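Local coordinates for thiosulfate reductase (Thermus thermophilus, PDB 2VPZ), which probably reduces sulfur compounds such as thiosulfate or polysulfide, using a 4Fe-4S cluster and a molybdenum bound between two molybdopterin guanine dinucleotides, at residues R201-I206 against V327-R332. Residues are numbered along the deposited sequence; the frame is centred on the assembly and turned at random.
Sequences RYIVLI and VLPPTR. With MGD (2-amino-5,6-dimercapto-7-methyl-3,7,8a,9-tetrahydro-8-oxa-1,3,9,10-tetraaza-anthracen-4-one guanosine dinucleotide), chain I.
Val327 joins strand 202-206 as its parallel neighbour, at one edge of a four-stranded parallel sheet in the molybdopterin oxidoreductase fold. Its N donates to Tyr202 O at 3.1 Å, and its O accepts from Val204 N at 2.9 Å, the second bond nearly straight at 170°. The next donor in register would be the N of Pro329, which has no hydrogen to give; the proline CD instead lies 3.4 Å from Val204 O, which Leu328 CA also approaches.

On one face of the sheet, Ile203 CG2, anti to its backbone N, meets Pro329 CD at 3.8 Å, the two side chains crossing at about a right angle. On the other, Leu328 CG packs against Val204 CB, also at 3.8 Å, and Met319 of helix 309-320 touches both residues. Beyond the prolines a water takes over from direct bonding: it donates to Ile206 O and accepts from Thr331 N, bridging the diverging backbones.

Both segments lead to one of the cofactors. Ile206 CG2 touches its guanine amino nitrogen N2, while Arg332 lays its aliphatic chain against the dithiolene sulfur S12 and reaches Glu193 in a salt bridge through NH1. With chi1 at -162°, Thr331 OG1 stands anti to the backbone N and donates to O2B of the cofactor at 2.6 Å. An alanine in place of Thr331 would probably leave the phosphate oxygen O2B without its hydroxyl donor and that stretch of the pyrophosphate less firmly fixed. Arg332 N adds a weak hydrogen bond to O1A, on the other phosphate, at 3.3 Å.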
loop_
_atom_site.group_PDB
_atom_site.type_symbol
_atom_site.label_atom_id
_atom_site.label_comp_id
_atom_site.label_asym_id
_atom_site.label_seq_id
_atom_site.Cartn_x
_atom_site.Cartn_y
_atom_site.Cartn_z
ATOM N N ARG A 201 5.976 29.340 -0.603
ATOM C CA ARG A 201 4.693 28.610 -0.474
ATOM C C ARG A 201 4.124 27.985 -1.731
ATOM O O ARG A 201 3.245 27.103 -1.705
ATOM C CB ARG A 201 3.652 29.563 0.081
ATOM C CG ARG A 201 3.748 29.790 1.562
ATOM C CD ARG A 201 3.145 28.599 2.290
ATOM N NE ARG A 201 4.123 27.633 2.792
ATOM C CZ ARG A 201 3.838 26.433 3.285
ATOM N NH1 ARG A 201 2.578 26.030 3.348
ATOM N NH2 ARG A 201 4.813 25.637 3.712
ATOM N N TYR A 202 4.639 28.520 -2.832
ATOM C CA TYR A 202 4.278 28.151 -4.201
ATOM C C TYR A 202 5.537 28.515 -5.018
ATOM O O TYR A 202 6.006 29.657 -4.980
ATOM C CB TYR A 202 3.070 29.015 -4.614
ATOM C CG TYR A 202 2.363 28.557 -5.878
ATOM C CD1 TYR A 202 1.348 27.596 -5.839
ATOM C CD2 TYR A 202 2.690 29.110 -7.127
ATOM C CE1 TYR A 202 0.670 27.195 -6.985
ATOM C CE2 TYR A 202 2.021 28.727 -8.292
ATOM C CZ TYR A 202 1.012 27.769 -8.217
ATOM O OH TYR A 202 0.341 27.370 -9.343
ATOM N N ILE A 203 6.066 27.541 -5.748
ATOM C CA ILE A 203 7.284 27.708 -6.550
ATOM C C ILE A 203 7.136 27.320 -8.042
ATOM O O ILE A 203 6.677 26.217 -8.349
ATOM C CB ILE A 203 8.452 26.852 -5.910
ATOM C CG1 ILE A 203 8.714 27.310 -4.480
ATOM C CG2 ILE A 203 9.738 26.926 -6.773
ATOM C CD1 ILE A 203 9.692 26.404 -3.708
ATOM N N VAL A 204 7.507 28.202 -8.967
ATOM C CA VAL A 204 7.411 27.866 -10.392
ATOM C C VAL A 204 8.796 27.751 -11.060
ATOM O O VAL A 204 9.545 28.737 -11.152
ATOM C CB VAL A 204 6.494 28.890 -11.194
ATOM C CG1 VAL A 204 6.354 28.430 -12.665
ATOM C CG2 VAL A 204 5.095 28.994 -10.537
ATOM N N LEU A 205 9.115 26.530 -11.493
ATOM C CA LEU A 205 10.373 26.167 -12.151
ATOM C C LEU A 205 10.241 26.111 -13.670
ATOM O O LEU A 205 9.442 25.332 -14.215
ATOM C CB LEU A 205 10.903 24.791 -11.645
ATOM C CG LEU A 205 11.088 24.648 -10.118
ATOM C CD1 LEU A 205 11.563 23.232 -9.758
ATOM C CD2 LEU A 205 12.079 25.719 -9.606
ATOM N N ILE A 206 10.994 26.959 -14.356
ATOM C CA ILE A 206 11.026 26.963 -15.798
ATOM C C ILE A 206 12.371 26.338 -16.322
ATOM O O ILE A 206 13.401 27.013 -16.353
ATOM C CB ILE A 206 10.760 28.441 -16.380
ATOM C CG1 ILE A 206 9.345 28.901 -16.000
ATOM C CG2 ILE A 206 10.976 28.465 -17.919
ATOM C CD1 ILE A 206 8.811 30.130 -16.759
ATOM N N VAL A 327 7.295 32.333 -5.736
ATOM C CA VAL A 327 8.515 32.639 -6.519
ATOM C C VAL A 327 8.740 31.859 -7.821
ATOM O O VAL A 327 8.492 30.645 -7.876
ATOM C CB VAL A 327 9.875 32.255 -5.817
ATOM C CG1 VAL A 327 10.772 33.471 -5.617
ATOM C CG2 VAL A 327 9.630 31.445 -4.574
ATOM N N LEU A 328 9.233 32.540 -8.853
ATOM C CA LEU A 328 9.676 31.846 -10.061
ATOM C C LEU A 328 11.223 31.933 -9.953
ATOM O O LEU A 328 11.810 32.856 -10.511
ATOM C CB LEU A 328 9.239 32.522 -11.367
ATOM C CG LEU A 328 7.823 32.380 -11.870
ATOM C CD1 LEU A 328 6.933 33.316 -11.112
ATOM C CD2 LEU A 328 7.763 32.740 -13.337
ATOM N N PRO A 329 11.900 31.002 -9.234
ATOM C CA PRO A 329 13.354 31.238 -9.232
ATOM C C PRO A 329 13.982 31.185 -10.635
ATOM O O PRO A 329 13.592 30.320 -11.436
ATOM C CB PRO A 329 13.937 30.116 -8.357
ATOM C CG PRO A 329 12.759 29.463 -7.693
ATOM C CD PRO A 329 11.560 29.726 -8.599
ATOM N N PRO A 330 14.940 32.095 -10.962
ATOM C CA PRO A 330 15.572 32.052 -12.296
ATOM C C PRO A 330 16.554 30.840 -12.442
ATOM O O PRO A 330 17.401 30.638 -11.571
ATOM C CB PRO A 330 16.333 33.388 -12.409
ATOM C CG PRO A 330 15.990 34.193 -11.170
ATOM C CD PRO A 330 15.462 33.199 -10.147
ATOM N N THR A 331 16.449 30.064 -13.523
ATOM C CA THR A 331 17.346 28.916 -13.745
ATOM C C THR A 331 18.817 29.367 -13.977
ATOM O O THR A 331 19.095 30.553 -14.141
ATOM C CB THR A 331 16.848 27.989 -14.954
ATOM O OG1 THR A 331 17.468 26.711 -14.873
ATOM C CG2 THR A 331 17.162 28.626 -16.315
ATOM N N ARG A 332 19.782 28.452 -13.955
ATOM C CA ARG A 332 21.162 28.877 -14.163
ATOM C C ARG A 332 21.553 28.829 -15.645
ATOM O O ARG A 332 22.079 29.800 -16.197
ATOM C CB ARG A 332 22.122 28.062 -13.312
ATOM C CG ARG A 332 23.535 28.603 -13.150
ATOM C CD ARG A 332 24.302 27.671 -12.224
ATOM N NE ARG A 332 25.640 28.112 -11.837
ATOM C CZ ARG A 332 25.953 28.659 -10.670
ATOM N NH1 ARG A 332 25.003 28.834 -9.763
ATOM N NH2 ARG A 332 27.205 29.008 -10.403
HETATM P PB MGD I . 18.164 24.175 -17.446
HETATM O O1B MGD I . 18.760 24.319 -18.790
HETATM O O2B MGD I . 17.284 25.191 -16.919
HETATM O O3B MGD I . 19.530 23.939 -16.649
HETATM O O3A MGD I . 21.266 23.079 -14.998
HETATM P PA MGD I . 19.997 24.006 -15.123
HETATM O O1A MGD I . 20.504 25.306 -14.706
HETATM O O2A MGD I . 18.962 23.497 -14.236
HETATM O "O5'" MGD I . 17.380 22.833 -17.351
HETATM C "C5'" MGD I . 17.581 21.606 -18.056
HETATM C "C4'" MGD I . 16.134 21.241 -18.345
HETATM O "O4'" MGD I . 15.761 22.239 -19.281
HETATM C "C3'" MGD I . 15.842 19.894 -19.059
HETATM O "O3'" MGD I . 14.786 19.163 -18.384
HETATM C "C2'" MGD I . 15.345 20.282 -20.474
HETATM O "O2'" MGD I . 14.162 19.548 -20.765
HETATM C "C1'" MGD I . 14.854 21.691 -20.255
HETATM N N9 MGD I . 14.456 22.514 -21.430
HETATM C C8 MGD I . 14.990 22.453 -22.691
HETATM N N7 MGD I . 14.389 23.339 -23.534
HETATM C C5 MGD I . 13.431 23.969 -22.806
HETATM C C6 MGD I . 12.373 24.958 -23.100
HETATM O O6 MGD I . 12.349 25.440 -24.238
HETATM N N1 MGD I . 11.564 25.356 -22.120
HETATM C C2 MGD I . 11.624 24.819 -20.871
HETATM N N2 MGD I . 10.758 25.257 -19.889
HETATM N N3 MGD I . 12.566 23.890 -20.521
HETATM C C4 MGD I . 13.479 23.434 -21.423
HETATM C C10 MGD I . 22.608 23.326 -15.361
HETATM C C11 MGD I . 23.274 23.734 -14.088
HETATM O O11 MGD I . 23.335 22.584 -13.231
HETATM C C12 MGD I . 24.600 24.513 -14.292
HETATM S S12 MGD I . 24.693 25.851 -15.310
HETATM C C13 MGD I . 25.778 24.175 -13.655
HETATM S S13 MGD I . 27.168 25.144 -13.828
HETATM C C14 MGD I . 25.853 22.961 -12.765
HETATM N N15 MGD I . 26.492 21.821 -13.311
HETATM C C16 MGD I . 26.217 20.559 -12.851
HETATM C C17 MGD I . 26.878 19.295 -13.337
HETATM O O17 MGD I . 27.801 19.370 -14.195
HETATM N N18 MGD I . 26.532 18.087 -12.776
HETATM C C19 MGD I . 25.526 18.062 -11.865
HETATM N N19 MGD I . 25.168 16.874 -11.417
HETATM N N20 MGD I . 24.823 19.140 -11.380
HETATM C C21 MGD I . 25.182 20.383 -11.824
HETATM N N22 MGD I . 24.555 21.483 -11.437
HETATM C C23 MGD I . 24.462 22.653 -12.246
HETATM O O HOH W 1 14.167 29.768 -15.089
#